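Local atomic coordinates of putative phosphatase/phosphodiesterase MPN_349 (Mycoplasma pneumoniae M129, PDB entry 1T71), a protein that binds two ferric ions and probably hydrolyses phosphate esters, perhaps 2',3'-cyclic nucleotides, as a calcineurin-like metallophosphoesterase. Residues 89-92 with 93-97; 133-137 with 138-142; 157-161 with 162-166; 212-216 with 217-221. All blocks are in the same frame, centred on the assembly; numbering follows the deposited sequence.

Contact 1. Residues 89-92 with 93-97; sequences LVRP and LNLDT
The chain leaves edge strand 89-90 of a six-stranded mixed sheet and passes through P92 into a loop, where R91 and L95 meet over one carbonyl. The guanidinium of R91 uses NH1 to reach P92 O at 3.1 Å. The bond is nearly straight, with an N-H...O angle of 164°, and the oxygen lies in the guanidinium plane. Seen from the acceptor, the nitrogen is tilted 34° from the carbonyl plane. R91 can fold back this way because CG sits between the backbone N and the carbonyl carbon (chi1 43°) and the chain bends again at chi2. The other nitrogens also go to backbone carbonyls: NH2 to G105 O, and NE weakly to L104 O. Together these would fix the group's rotation. L95 brings its branch point to the same oxygen, CG 3.2 Å from P92 O. L95 CD1 lies 3.6 Å from R91 NH1. L95 CD2 reaches back loosely to P92 CB at 4.4 Å. L93 turns its side chain away from P92, onto V140 and L144 of helix 137-145. P92 itself lies on N122 and L124 of strand 117-124, its side chain about 6 Å from that of the iron ligand H158. This is a buried strand-to-loop junction at the strand's C-terminal end, where the loops of a metallophosphoesterase sandwich gather round the metal site.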
loop_
_atom_site.group_PDB
_atom_site.type_symbol
_atom_site.label_atom_id
_atom_site.label_comp_id
_atom_site.label_asym_id
_atom_site.label_seq_id
_atom_site.Cartn_x
_atom_site.Cartn_y
_atom_site.Cartn_z
ATOM N N LEU A 89 -2.309 11.756 5.050
ATOM C CA LEU A 89 -1.206 10.822 4.832
ATOM C C LEU A 89 -0.829 10.130 6.137
ATOM O O LEU A 89 -0.571 10.793 7.144
ATOM C CB LEU A 89 -0.002 11.604 4.290
ATOM C CG LEU A 89 1.403 11.062 3.995
ATOM C CD1 LEU A 89 1.747 9.896 4.901
ATOM C CD2 LEU A 89 1.500 10.673 2.529
ATOM N N VAL A 90 -0.783 8.801 6.120
ATOM C CA VAL A 90 -0.416 8.047 7.311
ATOM C C VAL A 90 0.863 7.239 7.077
ATOM O O VAL A 90 1.020 6.578 6.048
ATOM C CB VAL A 90 -1.551 7.075 7.745
ATOM C CG1 VAL A 90 -2.858 7.840 7.913
ATOM C CG2 VAL A 90 -1.731 5.980 6.712
ATOM N N ARG A 91 1.777 7.301 8.038
ATOM C CA ARG A 91 3.027 6.567 7.944
ATOM C C ARG A 91 3.006 5.445 8.973
ATOM O O ARG A 91 2.067 5.338 9.760
ATOM C CB ARG A 91 4.216 7.517 8.171
ATOM C CG ARG A 91 4.058 8.515 9.309
ATOM C CD ARG A 91 4.145 7.863 10.681
ATOM N NE ARG A 91 4.141 8.871 11.739
ATOM C CZ ARG A 91 4.323 8.613 13.033
ATOM N NH1 ARG A 91 4.526 7.368 13.450
ATOM N NH2 ARG A 91 4.301 9.604 13.914
ATOM N N PRO A 92 4.028 4.584 8.980
ATOM C CA PRO A 92 4.022 3.494 9.966
ATOM C C PRO A 92 3.972 3.999 11.423
ATOM O O PRO A 92 4.822 4.781 11.849
ATOM C CB PRO A 92 5.310 2.738 9.643
ATOM C CG PRO A 92 5.475 2.980 8.150
ATOM C CD PRO A 92 5.155 4.446 8.040
ATOM N N LEU A 93 2.965 3.545 12.171
ATOM C CA LEU A 93 2.763 3.930 13.575
ATOM C C LEU A 93 3.814 3.290 14.472
ATOM O O LEU A 93 4.248 3.854 15.475
ATOM C CB LEU A 93 1.369 3.469 14.029
ATOM C CG LEU A 93 0.951 3.681 15.488
ATOM C CD1 LEU A 93 0.900 5.172 15.811
ATOM C CD2 LEU A 93 -0.422 3.059 15.706
ATOM N N ASN A 94 4.181 2.088 14.059
ATOM C CA ASN A 94 5.128 1.164 14.673
ATOM C C ASN A 94 6.582 1.647 14.897
ATOM O O ASN A 94 7.502 0.823 14.909
ATOM C CB ASN A 94 5.133 -0.068 13.756
ATOM C CG ASN A 94 5.371 -1.329 14.489
ATOM O OD1 ASN A 94 4.869 -1.507 15.602
ATOM N ND2 ASN A 94 6.124 -2.242 13.876
ATOM N N LEU A 95 6.795 2.947 15.098
ATOM C CA LEU A 95 8.157 3.485 15.243
ATOM C C LEU A 95 8.749 3.651 16.650
ATOM O O LEU A 95 8.114 4.197 17.549
ATOM C CB LEU A 95 8.245 4.826 14.502
ATOM C CG LEU A 95 7.776 4.815 13.039
ATOM C CD1 LEU A 95 7.840 6.227 12.465
ATOM C CD2 LEU A 95 8.634 3.873 12.217
ATOM N N ASP A 96 9.985 3.188 16.822
ATOM C CA ASP A 96 10.681 3.286 18.105
ATOM C C ASP A 96 11.231 4.702 18.278
ATOM O O ASP A 96 11.697 5.315 17.316
ATOM C CB ASP A 96 11.822 2.263 18.161
ATOM C CG ASP A 96 12.608 2.329 19.462
ATOM O OD1 ASP A 96 13.395 3.281 19.641
ATOM O OD2 ASP A 96 12.432 1.432 20.313
ATOM N N THR A 97 11.187 5.215 19.504
ATOM C CA THR A 97 11.656 6.570 19.773
ATOM C C THR A 97 13.112 6.853 19.405
ATOM O O THR A 97 13.483 8.008 19.213
ATOM C CB THR A 97 11.425 6.957 21.249
ATOM O OG1 THR A 97 11.929 5.926 22.108
ATOM C CG2 THR A 97 9.939 7.161 21.511
#

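Contact 2. Residues 133-137 with 138-142; sequences KTTNP and FKVLK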
loop_
_atom_site.group_PDB
_atom_site.type_symbol
_atom_site.label_atom_id
_atom_site.label_comp_id
_atom_site.label_asym_id
_atom_site.label_seq_id
_atom_site.Cartn_x
_atom_site.Cartn_y
_atom_site.Cartn_z
ATOM N N LYS A 133 15.031 1.017 14.247
ATOM C CA LYS A 133 14.310 0.106 15.116
ATOM C C LYS A 133 12.807 0.412 15.195
ATOM O O LYS A 133 12.391 1.571 15.208
ATOM C CB LYS A 133 14.954 0.143 16.506
ATOM C CG LYS A 133 14.251 -0.702 17.542
ATOM C CD LYS A 133 15.236 -1.272 18.562
ATOM C CE LYS A 133 14.491 -2.056 19.639
ATOM N NZ LYS A 133 13.417 -2.917 19.043
ATOM N N THR A 134 11.996 -0.641 15.240
ATOM C CA THR A 134 10.545 -0.491 15.315
ATOM C C THR A 134 9.986 -1.208 16.539
ATOM O O THR A 134 10.630 -2.086 17.110
ATOM C CB THR A 134 9.848 -1.097 14.074
ATOM O OG1 THR A 134 10.168 -2.490 13.987
ATOM C CG2 THR A 134 10.301 -0.404 12.795
ATOM N N THR A 135 8.776 -0.826 16.934
ATOM C CA THR A 135 8.103 -1.457 18.064
ATOM C C THR A 135 7.219 -2.563 17.492
ATOM O O THR A 135 6.950 -2.572 16.295
ATOM C CB THR A 135 7.244 -0.443 18.823
ATOM O OG1 THR A 135 6.415 0.262 17.896
ATOM C CG2 THR A 135 8.131 0.556 19.556
ATOM N N ASN A 136 6.776 -3.494 18.335
ATOM C CA ASN A 136 5.951 -4.618 17.881
ATOM C C ASN A 136 4.596 -4.199 17.295
ATOM O O ASN A 136 3.790 -3.571 17.977
ATOM C CB ASN A 136 5.725 -5.594 19.035
ATOM C CG ASN A 136 5.242 -6.950 18.558
ATOM O OD1 ASN A 136 6.030 -7.890 18.423
ATOM N ND2 ASN A 136 3.952 -7.053 18.277
ATOM N N PRO A 137 4.320 -4.577 16.029
ATOM C CA PRO A 137 3.075 -4.258 15.317
ATOM C C PRO A 137 1.846 -4.828 16.024
ATOM O O PRO A 137 0.817 -4.162 16.146
ATOM C CB PRO A 137 3.265 -4.911 13.944
ATOM C CG PRO A 137 4.732 -5.219 13.870
ATOM C CD PRO A 137 5.106 -5.557 15.265
ATOM N N PHE A 138 1.960 -6.076 16.467
ATOM C CA PHE A 138 0.868 -6.756 17.159
ATOM C C PHE A 138 0.487 -5.999 18.426
ATOM O O PHE A 138 -0.682 -5.682 18.649
ATOM C CB PHE A 138 1.282 -8.189 17.521
ATOM C CG PHE A 138 1.408 -9.107 16.335
ATOM C CD1 PHE A 138 0.360 -9.952 15.978
ATOM C CD2 PHE A 138 2.563 -9.113 15.560
ATOM C CE1 PHE A 138 0.461 -10.784 14.865
ATOM C CE2 PHE A 138 2.672 -9.945 14.439
ATOM C CZ PHE A 138 1.618 -10.782 14.092
ATOM N N LYS A 139 1.479 -5.703 19.256
ATOM C CA LYS A 139 1.222 -4.984 20.496
ATOM C C LYS A 139 0.696 -3.576 20.231
ATOM O O LYS A 139 -0.286 -3.156 20.834
ATOM C CB LYS A 139 2.497 -4.930 21.345
ATOM C CG LYS A 139 3.034 -6.315 21.670
ATOM C CD LYS A 139 4.173 -6.282 22.668
ATOM C CE LYS A 139 4.640 -7.696 22.964
ATOM N NZ LYS A 139 5.715 -7.734 23.989
ATOM N N VAL A 140 1.336 -2.855 19.317
ATOM C CA VAL A 140 0.908 -1.494 18.995
ATOM C C VAL A 140 -0.544 -1.405 18.544
ATOM O O VAL A 140 -1.302 -0.579 19.044
ATOM C CB VAL A 140 1.792 -0.866 17.888
ATOM C CG1 VAL A 140 1.175 0.451 17.406
ATOM C CG2 VAL A 140 3.191 -0.614 18.430
ATOM N N LEU A 141 -0.933 -2.249 17.593
ATOM C CA LEU A 141 -2.295 -2.215 17.080
ATOM C C LEU A 141 -3.302 -2.646 18.138
ATOM O O LEU A 141 -4.413 -2.125 18.186
ATOM C CB LEU A 141 -2.413 -3.094 15.829
ATOM C CG LEU A 141 -3.695 -2.987 14.991
ATOM C CD1 LEU A 141 -4.761 -3.869 15.567
ATOM C CD2 LEU A 141 -4.178 -1.544 14.926
ATOM N N LYS A 142 -2.903 -3.584 18.994
ATOM C CA LYS A 142 -3.775 -4.075 20.060
ATOM C C LYS A 142 -4.138 -2.912 20.987
ATOM O O LYS A 142 -5.316 -2.677 21.275
ATOM C CB LYS A 142 -3.057 -5.178 20.838
ATOM C CG LYS A 142 -3.966 -6.209 21.489
ATOM C CD LYS A 142 -4.378 -5.809 22.884
ATOM C CE LYS A 142 -5.160 -6.936 23.568
ATOM N NZ LYS A 142 -4.398 -8.215 23.680
#
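N136 O receives the backbone N of V140 at 2.9 Å, with an N-H...O angle of 166°. The next bond follows one residue on, from L141 N to P137 O at 3.0 Å. These are the first i to i+4 bonds of helix 137-145, and N136 is its N-cap residue. V140 packs against the same carbonyl: its CG2 is 3.1 Å from N136 O. That methyl, set beside its own backbone N, also meets T135 OG1 at 3.4 Å, the two side chains crossing at about a right angle. The T135 hydroxyl is hydrogen-bonded to N94 OD1. K139 lays its aliphatic part across N136, with K139 CG 3.8 Å from N136 CB, and then runs outward in an extended chain. P137 opens the helix. Between its side chain and that of F138 the approach is loose, P137 CD to F138 CD2 at 4.4 Å. The proline ring lies on F157 of strand 152-158. F138 faces helix 162-172, where its ring meets F168 edge to face. This is a helix N-terminus with asparagine at the N-cap and proline at N1, the first position of the helix.

Contact 3. Residues 157-161 with 162-166; sequences FHAET and TSEKN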
loop_
_atom_site.group_PDB
_atom_site.type_symbol
_atom_site.label_atom_id
_atom_site.label_comp_id
_atom_site.label_asym_id
_atom_site.label_seq_id
_atom_site.Cartn_x
_atom_site.Cartn_y
_atom_site.Cartn_z
ATOM N N PHE A 157 -0.874 -3.329 6.484
ATOM C CA PHE A 157 0.252 -3.979 7.159
ATOM C C PHE A 157 1.363 -4.193 6.142
ATOM O O PHE A 157 1.290 -5.091 5.303
ATOM C CB PHE A 157 -0.189 -5.325 7.748
ATOM C CG PHE A 157 0.811 -5.945 8.694
ATOM C CD1 PHE A 157 0.951 -7.331 8.763
ATOM C CD2 PHE A 157 1.610 -5.151 9.516
ATOM C CE1 PHE A 157 1.880 -7.917 9.634
ATOM C CE2 PHE A 157 2.541 -5.724 10.390
ATOM C CZ PHE A 157 2.677 -7.110 10.449
ATOM N N HIS A 158 2.389 -3.356 6.222
ATOM C CA HIS A 158 3.515 -3.420 5.301
ATOM C C HIS A 158 4.528 -4.426 5.828
ATOM O O HIS A 158 5.401 -4.078 6.627
ATOM C CB HIS A 158 4.146 -2.026 5.182
ATOM C CG HIS A 158 4.783 -1.767 3.858
ATOM N ND1 HIS A 158 6.148 -1.667 3.698
ATOM C CD2 HIS A 158 4.246 -1.611 2.625
ATOM C CE1 HIS A 158 6.423 -1.458 2.423
ATOM N NE2 HIS A 158 5.287 -1.421 1.750
ATOM N N ALA A 159 4.411 -5.673 5.377
ATOM C CA ALA A 159 5.295 -6.740 5.843
ATOM C C ALA A 159 5.822 -7.617 4.717
ATOM O O ALA A 159 5.249 -7.665 3.619
ATOM C CB ALA A 159 4.570 -7.595 6.874
ATOM N N GLU A 160 6.899 -8.336 5.007
ATOM C CA GLU A 160 7.553 -9.180 4.012
ATOM C C GLU A 160 7.080 -10.630 3.953
ATOM O O GLU A 160 6.864 -11.179 2.880
ATOM C CB GLU A 160 9.066 -9.158 4.264
ATOM C CG GLU A 160 9.917 -9.051 3.010
ATOM C CD GLU A 160 9.928 -10.323 2.208
ATOM O OE1 GLU A 160 10.364 -10.288 1.047
ATOM O OE2 GLU A 160 9.504 -11.365 2.748
ATOM N N THR A 161 6.915 -11.234 5.120
ATOM C CA THR A 161 6.548 -12.636 5.254
ATOM C C THR A 161 5.067 -13.044 5.218
ATOM O O THR A 161 4.224 -12.396 5.836
ATOM C CB THR A 161 7.191 -13.157 6.560
ATOM O OG1 THR A 161 8.585 -13.407 6.330
ATOM C CG2 THR A 161 6.526 -14.388 7.041
ATOM N N THR A 162 4.765 -14.133 4.506
ATOM C CA THR A 162 3.397 -14.639 4.425
ATOM C C THR A 162 2.996 -15.162 5.797
ATOM O O THR A 162 1.826 -15.122 6.166
ATOM C CB THR A 162 3.235 -15.806 3.403
ATOM O OG1 THR A 162 4.277 -16.769 3.604
ATOM C CG2 THR A 162 3.275 -15.288 1.964
ATOM N N SER A 163 3.959 -15.661 6.562
ATOM C CA SER A 163 3.624 -16.156 7.889
ATOM C C SER A 163 3.313 -14.997 8.841
ATOM O O SER A 163 2.361 -15.082 9.609
ATOM C CB SER A 163 4.748 -17.026 8.454
ATOM O OG SER A 163 5.888 -16.248 8.763
ATOM N N GLU A 164 4.087 -13.913 8.800
ATOM C CA GLU A 164 3.782 -12.797 9.695
ATOM C C GLU A 164 2.444 -12.172 9.297
ATOM O O GLU A 164 1.646 -11.783 10.151
ATOM C CB GLU A 164 4.864 -11.711 9.662
ATOM C CG GLU A 164 4.655 -10.678 10.777
ATOM C CD GLU A 164 5.643 -9.519 10.767
ATOM O OE1 GLU A 164 5.681 -8.780 11.775
ATOM O OE2 GLU A 164 6.366 -9.336 9.764
ATOM N N LYS A 165 2.202 -12.091 7.995
ATOM C CA LYS A 165 0.966 -11.512 7.479
ATOM C C LYS A 165 -0.266 -12.282 7.958
ATOM O O LYS A 165 -1.226 -11.698 8.457
ATOM C CB LYS A 165 0.990 -11.500 5.943
ATOM C CG LYS A 165 0.782 -10.122 5.321
ATOM C CD LYS A 165 2.081 -9.352 5.190
ATOM C CE LYS A 165 2.877 -9.804 3.972
ATOM N NZ LYS A 165 2.353 -9.248 2.688
ATOM N N ASN A 166 -0.240 -13.599 7.799
ATOM C CA ASN A 166 -1.363 -14.414 8.205
ATOM C C ASN A 166 -1.498 -14.540 9.722
ATOM O O ASN A 166 -2.601 -14.720 10.234
ATOM C CB ASN A 166 -1.268 -15.775 7.519
ATOM C CG ASN A 166 -1.671 -15.698 6.053
ATOM O OD1 ASN A 166 -2.856 -15.762 5.723
ATOM N ND2 ASN A 166 -0.689 -15.527 5.171
#
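The F157 ring has the methyl of A159 over one face, CB standing 3.9 Å above the plane and displaced toward the rim. E164 comes to the ring's edge. Its backbone O lies there in the ring plane, 3.9 Å from F157 CE1, and its carboxylate OE1 is 3.7 Å from F157 CZ. The carboxylate and ring planes are 80° apart. The E164 chain is extended, with CG anti to the backbone N (chi1 -170°), and this carries the acid from helix 162-172 back to the strand. Its charged end has firm partners: OE2 bonds with S127 OG and OE1 accepts from T126 N. F168 stacks on the F157 ring from later in the helix. K165 has a chain bent at chi2, chi3 and chi4 and lays its carbons on A159. K165 CD is 3.5 Å from A159 CB, a tight carbon pair. Its ammonium goes to T202 O, with a long, weak ion pair to D203. The helix starts at the N-cap residue T161, whose O accepts from K165 N at 3.0 Å. In the first turn T162 O takes two donors from N166, the backbone N and the side-chain ND2, on opposite faces of its plane. ND2 is the shorter, at 2.7 Å. H158, next to F157, points away from the helix and is an iron ligand. The chemistry implies that the buried acid and ammonium are each met by polar groups of adjoining loops, while the carbons pack F157 and A159 against the helix, at the strand-to-helix junction of the beta-alpha-beta unit 152-158, 162-172, 178-182, next to this metal-binding histidine.

Contact 4. Residues 212-216 with 217-221; sequences GSVIG and ANPEQ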
loop_
_atom_site.group_PDB
_atom_site.type_symbol
_atom_site.label_atom_id
_atom_site.label_comp_id
_atom_site.label_asym_id
_atom_site.label_seq_id
_atom_site.Cartn_x
_atom_site.Cartn_y
_atom_site.Cartn_z
ATOM N N GLY A 212 8.310 -7.548 -17.319
ATOM C CA GLY A 212 9.539 -7.180 -17.992
ATOM C C GLY A 212 10.419 -6.461 -16.992
ATOM O O GLY A 212 11.530 -6.035 -17.310
ATOM N N SER A 213 9.903 -6.317 -15.774
ATOM C CA SER A 213 10.630 -5.669 -14.689
ATOM C C SER A 213 10.657 -6.651 -13.526
ATOM O O SER A 213 9.903 -7.626 -13.517
ATOM C CB SER A 213 9.914 -4.390 -14.245
ATOM O OG SER A 213 8.890 -4.673 -13.304
ATOM N N VAL A 214 11.522 -6.405 -12.550
ATOM C CA VAL A 214 11.595 -7.279 -11.387
ATOM C C VAL A 214 11.039 -6.522 -10.192
ATOM O O VAL A 214 11.747 -5.732 -9.557
ATOM C CB VAL A 214 13.055 -7.719 -11.081
ATOM C CG1 VAL A 214 13.122 -8.484 -9.763
ATOM C CG2 VAL A 214 13.577 -8.591 -12.204
ATOM N N ILE A 215 9.757 -6.727 -9.907
ATOM C CA ILE A 215 9.159 -6.065 -8.760
ATOM C C ILE A 215 9.262 -4.543 -8.919
ATOM O O ILE A 215 9.254 -3.803 -7.944
ATOM C CB ILE A 215 9.879 -6.571 -7.469
ATOM C CG1 ILE A 215 9.495 -8.026 -7.231
ATOM C CG2 ILE A 215 9.501 -5.782 -6.258
ATOM C CD1 ILE A 215 8.001 -8.232 -7.127
ATOM N N GLY A 216 9.352 -4.089 -10.168
ATOM C CA GLY A 216 9.443 -2.664 -10.447
ATOM C C GLY A 216 10.806 -2.177 -10.929
ATOM O O GLY A 216 10.913 -1.106 -11.537
ATOM N N ALA A 217 11.849 -2.960 -10.667
ATOM C CA ALA A 217 13.205 -2.584 -11.064
ATOM C C ALA A 217 13.655 -3.206 -12.388
ATOM O O ALA A 217 13.123 -4.228 -12.824
ATOM C CB ALA A 217 14.193 -2.966 -9.954
ATOM N N ASN A 218 14.638 -2.575 -13.021
ATOM C CA ASN A 218 15.185 -3.073 -14.272
ATOM C C ASN A 218 15.782 -4.444 -13.980
ATOM O O ASN A 218 16.510 -4.614 -13.003
ATOM C CB ASN A 218 16.270 -2.125 -14.783
ATOM C CG ASN A 218 17.095 -2.735 -15.896
ATOM O OD1 ASN A 218 16.565 -3.180 -16.914
ATOM N ND2 ASN A 218 18.408 -2.756 -15.706
ATOM N N PRO A 219 15.476 -5.443 -14.822
ATOM C CA PRO A 219 15.990 -6.805 -14.633
ATOM C C PRO A 219 17.509 -6.969 -14.625
ATOM O O PRO A 219 18.037 -7.810 -13.897
ATOM C CB PRO A 219 15.337 -7.581 -15.776
ATOM C CG PRO A 219 14.030 -6.855 -15.967
ATOM C CD PRO A 219 14.473 -5.410 -15.902
ATOM N N GLU A 220 18.218 -6.169 -15.417
ATOM C CA GLU A 220 19.668 -6.297 -15.486
ATOM C C GLU A 220 20.397 -6.309 -14.145
ATOM O O GLU A 220 21.114 -7.264 -13.841
ATOM C CB GLU A 220 20.282 -5.215 -16.377
ATOM C CG GLU A 220 21.783 -5.437 -16.571
ATOM C CD GLU A 220 22.431 -4.441 -17.511
ATOM O OE1 GLU A 220 22.448 -3.234 -17.185
ATOM O OE2 GLU A 220 22.928 -4.869 -18.577
ATOM N N GLN A 221 20.229 -5.260 -13.346
ATOM C CA GLN A 221 20.905 -5.197 -12.051
ATOM C C GLN A 221 20.452 -6.340 -11.156
ATOM O O GLN A 221 21.244 -6.903 -10.407
ATOM C CB GLN A 221 20.618 -3.868 -11.345
ATOM C CG GLN A 221 21.155 -2.628 -12.047
ATOM C CD GLN A 221 20.617 -2.460 -13.456
ATOM O OE1 GLN A 221 21.129 -3.057 -14.402
ATOM N NE2 GLN A 221 19.576 -1.652 -13.600
#
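A217 closes a tight turn with V214 by two backbone hydrogen bonds. A217 N gives to V214 O at 3.0 Å. In return A217 O accepts from V214 N at 2.7 Å. This second bond is almost straight, at 176°. V214 and A217 thus form a hydrogen-bonded antiparallel pair, a single bridge closed by a type I' turn. The two residues at the turn's corner, I215 and G216, both have positive phi. G216, at phi 108°, is in a region that glycine reaches readily. S213, just before the turn, accepts at OG from G216 N at 3.2 Å over a bent path, an ST motif; OG is also hydrogen-bonded to G210 O. N218 follows as the N-cap residue of helix 219-226. Its backbone bonds to E235, and its side chain points away from the turn. P219 then opens the helix and packs back on G212 and on V214. P219 CG lies 3.0 Å from G212 O, and P219 CB is 4.1 Å from V214 CG2. V214 and P219 run past each other in opposite directions. V214 CG2 reaches the proline because that methyl is anti to the carbonyl carbon. At the corner, the I215 side chain lies about 3 Å from that of the iron ligand H185. This is a type I' turn closed by a single antiparallel bridge and leading into a helix N-terminus, beside the di-iron site of a calcineurin-like phosphoesterase.

Contacts 1, 2 and 3 lie together; contact 4 stands apart, about 9 Å from contact 3 at the nearest atoms. Contact 1 is buried; the others are partly buried. Contact 1 leaves the sheet holding strand 89-90, contact 3 the one holding strand 152-158. Contacts 1 and 2 join through a probable hydrogen bond, N94 O to T135 N at 2.9 Å. Contacts 2 and 3 meet side by side, with P137 and F138 against F157 and E164. Contacts 2, 3 and 4 all include a helix start. Contact 2 relies on main-chain bonds and carbon packing, contact 3 adds a buried acid and lysine, and contact 4 is a main-chain turn. Contact 1 gathers an arginine and a leucine on one carbonyl.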